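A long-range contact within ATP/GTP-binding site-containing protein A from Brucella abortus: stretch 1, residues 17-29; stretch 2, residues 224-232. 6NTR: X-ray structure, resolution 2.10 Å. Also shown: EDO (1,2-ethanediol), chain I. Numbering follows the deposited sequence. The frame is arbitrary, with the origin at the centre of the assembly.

Stretch 1 17-29: DRADEKSGISGLT
Stretch 2 (224-232) MDYGDFSMR

Residues far apart in sequence often meet by laying one strand against another, with side chains then fastening the join; ATP/GTP-binding site-containing protein A offers an example in which more than 200 residues separate the partners. Stretch 2 is a hairpin: M224 and M231, both selenomethionine, exchange backbone hydrogen bonds (N to O, 2.8 Å each way), and Y226 N reaches F229 O at 3.0 Å. The turn passes through G227, whose phi/psi of 110/-99 would jam a CB against the preceding carbonyl. Against the 229-232 strand runs the weakly bonded segment 17-19, nearly antiparallel at 159°, the axes approaching to 4.7 Å.

The backbone register places D17 near M231, R18 beside S230, A19 beside F229 (CA to CA 4.6 Å) and D20 near D228. Two hydrogen bonds hold it: D17 N to S230 O at 2.8 Å and S230 N to R18 O at 3.1 Å. R18 O also receives a CA-H contact from F229 CA at 3.2 Å. Beyond A19 the pairing frays, leaving a weak bond from D20 N to D228 O at 3.2 Å. R18 and A19 are extended (phi/psi -141/143 and -127/125), as are 229-232, with phi near -120 and psi near 150; D17 departs at -95/-60.

Charge complementarity adds side-chain ties. D17 (chi1 t) forms a weak, hydrogen-bonded salt bridge from OD1 to R232 NE at 3.4 Å, lying near the guanidinium plane. R18, its chi1 off-well at 127°, brings its end nearer to stretch 2, where NH1 forms a salt bridge to D225 OD1 at 2.9 Å, the hydrogen bond in it weak, although crowding in the model makes the position of NH1 less certain. Its NH2 also pairs with D20 OD1 at 3.1 Å within stretch 1. A water links the two strands, donating to D17 OD2 (3.0 Å), accepting from R18 NE (3.2 Å) and hydrogen-bonding to S230 OG (2.7 Å).

After D20 the chain turns through helical angles at 21-23. S23 OG (chi1 p) donates to D20 O at 2.9 Å and accepts from I25 N at 3.1 Å, fastening this turn, and G24 follows at positive phi (77/9). The chain returns in a strand that runs through 27-29, its axis coming within 8.7 Å of that of the second strand at 34° between N-to-C directions, a spacing filled by apolar side chains. I25 (m, t) sets CD1 over one face of the F229 ring (chi1 p), 4.1 Å from the F229 ring centroid, a CH-pi contact. L28 (t, t) places CD1 4.0 Å from both F229 CE2 and M231 CG.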

# COMPACT_ATOMS: atom_id res chain seq x y z
N ASP A 17 15.80 -7.04 2.55
CA ASP A 17 16.55 -6.85 1.32
C ASP A 17 17.92 -6.25 1.59
O ASP A 17 18.92 -6.87 1.29
CB ASP A 17 15.78 -5.95 0.37
CG ASP A 17 16.29 -6.01 -1.05
OD1 ASP A 17 16.51 -7.11 -1.58
OD2 ASP A 17 16.48 -4.93 -1.64
N ARG A 18 17.96 -5.07 2.19
CA ARG A 18 19.22 -4.42 2.50
C ARG A 18 19.11 -3.75 3.86
O ARG A 18 18.08 -3.21 4.20
CB ARG A 18 19.61 -3.42 1.39
CG ARG A 18 19.93 -1.98 1.80
CD ARG A 18 19.90 -1.02 0.63
NE ARG A 18 18.72 -0.16 0.64
CZ ARG A 18 18.59 0.93 1.38
NH1 ARG A 18 17.49 1.64 1.32
NH2 ARG A 18 19.56 1.28 2.20
N ALA A 19 20.19 -3.78 4.63
CA ALA A 19 20.17 -3.14 5.93
C ALA A 19 21.30 -2.16 6.14
O ALA A 19 22.45 -2.51 6.02
CB ALA A 19 20.18 -4.19 7.01
N ASP A 20 20.96 -0.93 6.48
CA ASP A 20 21.95 0.09 6.74
C ASP A 20 22.52 -0.11 8.12
O ASP A 20 21.87 -0.66 8.98
CB ASP A 20 21.34 1.49 6.61
CG ASP A 20 21.59 2.11 5.24
OD1 ASP A 20 21.90 1.38 4.29
OD2 ASP A 20 21.47 3.35 5.12
N GLU A 21 23.74 0.36 8.34
CA GLU A 21 24.38 0.24 9.64
C GLU A 21 23.55 1.04 10.61
O GLU A 21 23.46 0.71 11.78
CB GLU A 21 25.81 0.75 9.59
CG GLU A 21 26.43 1.04 10.94
CD GLU A 21 27.94 0.92 10.92
OE1 GLU A 21 28.44 -0.01 10.29
OE2 GLU A 21 28.61 1.75 11.54
N LYS A 22 23.00 2.12 10.11
CA LYS A 22 22.20 3.05 10.88
C LYS A 22 20.97 2.36 11.45
O LYS A 22 20.61 2.58 12.59
CB LYS A 22 21.75 4.19 9.99
CG LYS A 22 22.28 5.55 10.37
CD LYS A 22 21.83 6.60 9.37
CE LYS A 22 22.73 6.63 8.14
NZ LYS A 22 22.75 7.94 7.42
N SER A 23 20.37 1.50 10.65
CA SER A 23 19.17 0.80 11.06
C SER A 23 19.35 -0.11 12.26
O SER A 23 18.46 -0.20 13.10
CB SER A 23 18.61 0.03 9.88
OG SER A 23 19.20 -1.23 9.80
N GLY A 24 20.47 -0.82 12.34
CA GLY A 24 20.77 -1.70 13.46
C GLY A 24 20.01 -3.00 13.38
O GLY A 24 20.01 -3.80 14.28
N ILE A 25 19.38 -3.19 12.25
CA ILE A 25 18.55 -4.36 11.96
C ILE A 25 19.42 -5.48 11.43
O ILE A 25 20.15 -5.29 10.45
CB ILE A 25 17.47 -4.00 10.93
CG1 ILE A 25 16.56 -2.92 11.46
CG2 ILE A 25 16.69 -5.23 10.54
CD1 ILE A 25 15.68 -2.36 10.39
N SER A 26 19.35 -6.65 12.05
CA SER A 26 20.13 -7.78 11.60
C SER A 26 19.28 -8.80 10.87
O SER A 26 19.78 -9.61 10.11
CB SER A 26 20.80 -8.44 12.78
OG SER A 26 19.92 -9.33 13.43
N GLY A 27 17.98 -8.77 11.11
CA GLY A 27 17.08 -9.70 10.46
C GLY A 27 15.68 -9.17 10.40
O GLY A 27 15.30 -8.35 11.20
N LEU A 28 14.93 -9.64 9.42
CA LEU A 28 13.54 -9.26 9.28
C LEU A 28 12.78 -10.29 8.48
O LEU A 28 12.97 -10.40 7.29
CB LEU A 28 13.41 -7.90 8.63
CG LEU A 28 11.99 -7.38 8.45
CD1 LEU A 28 11.96 -5.88 8.34
CD2 LEU A 28 11.31 -8.02 7.26
N THR A 29 11.90 -11.03 9.12
CA THR A 29 11.07 -11.99 8.43
C THR A 29 9.69 -11.48 8.74
O THR A 29 9.50 -10.79 9.72
CB THR A 29 11.24 -13.43 8.93
OG1 THR A 29 11.33 -13.44 10.35
CG2 THR A 29 12.48 -14.04 8.33
N MSE A 224 10.03 -2.80 -0.78
CA MSE A 224 9.73 -1.57 -0.12
C MSE A 224 10.97 -0.95 0.40
O MSE A 224 11.63 -1.56 1.23
CB MSE A 224 8.73 -1.88 0.98
CG MSE A 224 7.52 -2.44 0.28
SE MSE A 224 6.49 -3.69 1.36
CE MSE A 224 5.64 -2.28 2.42
N ASP A 225 11.28 0.25 -0.05
CA ASP A 225 12.46 0.95 0.39
C ASP A 225 11.98 1.94 1.41
O ASP A 225 11.24 2.84 1.11
CB ASP A 225 13.11 1.67 -0.79
CG ASP A 225 14.58 1.95 -0.59
OD1 ASP A 225 14.94 2.67 0.34
OD2 ASP A 225 15.39 1.46 -1.39
N TYR A 226 12.43 1.74 2.64
CA TYR A 226 12.07 2.58 3.77
C TYR A 226 13.14 3.57 4.08
O TYR A 226 13.04 4.29 5.05
CB TYR A 226 11.82 1.72 5.00
CG TYR A 226 10.59 0.87 4.89
CD1 TYR A 226 9.34 1.40 5.08
CD2 TYR A 226 10.68 -0.47 4.60
CE1 TYR A 226 8.22 0.63 4.96
CE2 TYR A 226 9.57 -1.25 4.49
CZ TYR A 226 8.34 -0.69 4.67
OH TYR A 226 7.23 -1.47 4.57
N GLY A 227 14.18 3.61 3.26
CA GLY A 227 15.29 4.50 3.48
C GLY A 227 16.49 3.68 3.87
O GLY A 227 17.15 3.11 3.02
N ASP A 228 16.75 3.60 5.16
CA ASP A 228 17.89 2.85 5.66
C ASP A 228 17.78 1.38 5.30
O ASP A 228 18.77 0.78 4.95
CB ASP A 228 18.00 2.95 7.19
CG ASP A 228 18.29 4.34 7.67
OD1 ASP A 228 18.80 5.17 6.90
OD2 ASP A 228 17.99 4.61 8.85
N PHE A 229 16.58 0.81 5.39
CA PHE A 229 16.39 -0.60 5.08
C PHE A 229 15.28 -0.86 4.10
O PHE A 229 14.34 -0.10 4.04
CB PHE A 229 16.10 -1.37 6.37
CG PHE A 229 14.67 -1.32 6.79
CD1 PHE A 229 14.21 -0.28 7.56
CD2 PHE A 229 13.80 -2.31 6.45
CE1 PHE A 229 12.91 -0.23 7.97
CE2 PHE A 229 12.49 -2.26 6.85
CZ PHE A 229 12.05 -1.22 7.61
N SER A 230 15.39 -1.94 3.34
CA SER A 230 14.36 -2.30 2.39
C SER A 230 13.88 -3.71 2.68
O SER A 230 14.62 -4.56 3.20
CB SER A 230 14.87 -2.17 0.94
OG SER A 230 16.14 -2.75 0.82
N MSE A 231 12.64 -3.97 2.30
CA MSE A 231 12.00 -5.24 2.50
C MSE A 231 11.56 -5.76 1.17
O MSE A 231 11.37 -4.99 0.23
CB MSE A 231 10.73 -5.07 3.29
CG MSE A 231 10.98 -4.53 4.68
SE MSE A 231 9.25 -4.55 5.57
CE MSE A 231 8.40 -5.77 4.31
N ARG A 232 11.42 -7.08 1.09
CA ARG A 232 10.98 -7.76 -0.11
C ARG A 232 9.67 -8.45 0.21
O ARG A 232 9.49 -8.96 1.29
CB ARG A 232 11.99 -8.83 -0.50
CG ARG A 232 13.16 -8.36 -1.33
CD ARG A 232 13.03 -8.85 -2.75
NE ARG A 232 14.02 -8.23 -3.63
CZ ARG A 232 13.90 -8.15 -4.94
NH1 ARG A 232 12.84 -8.65 -5.55
NH2 ARG A 232 14.85 -7.57 -5.66
C1 EDO I . 20.03 -9.73 4.05
O1 EDO I . 19.89 -9.40 2.66
C2 EDO I . 21.46 -9.50 4.52
O2 EDO I . 21.69 -8.10 4.68
O HOH W 1 17.25 -2.04 -1.50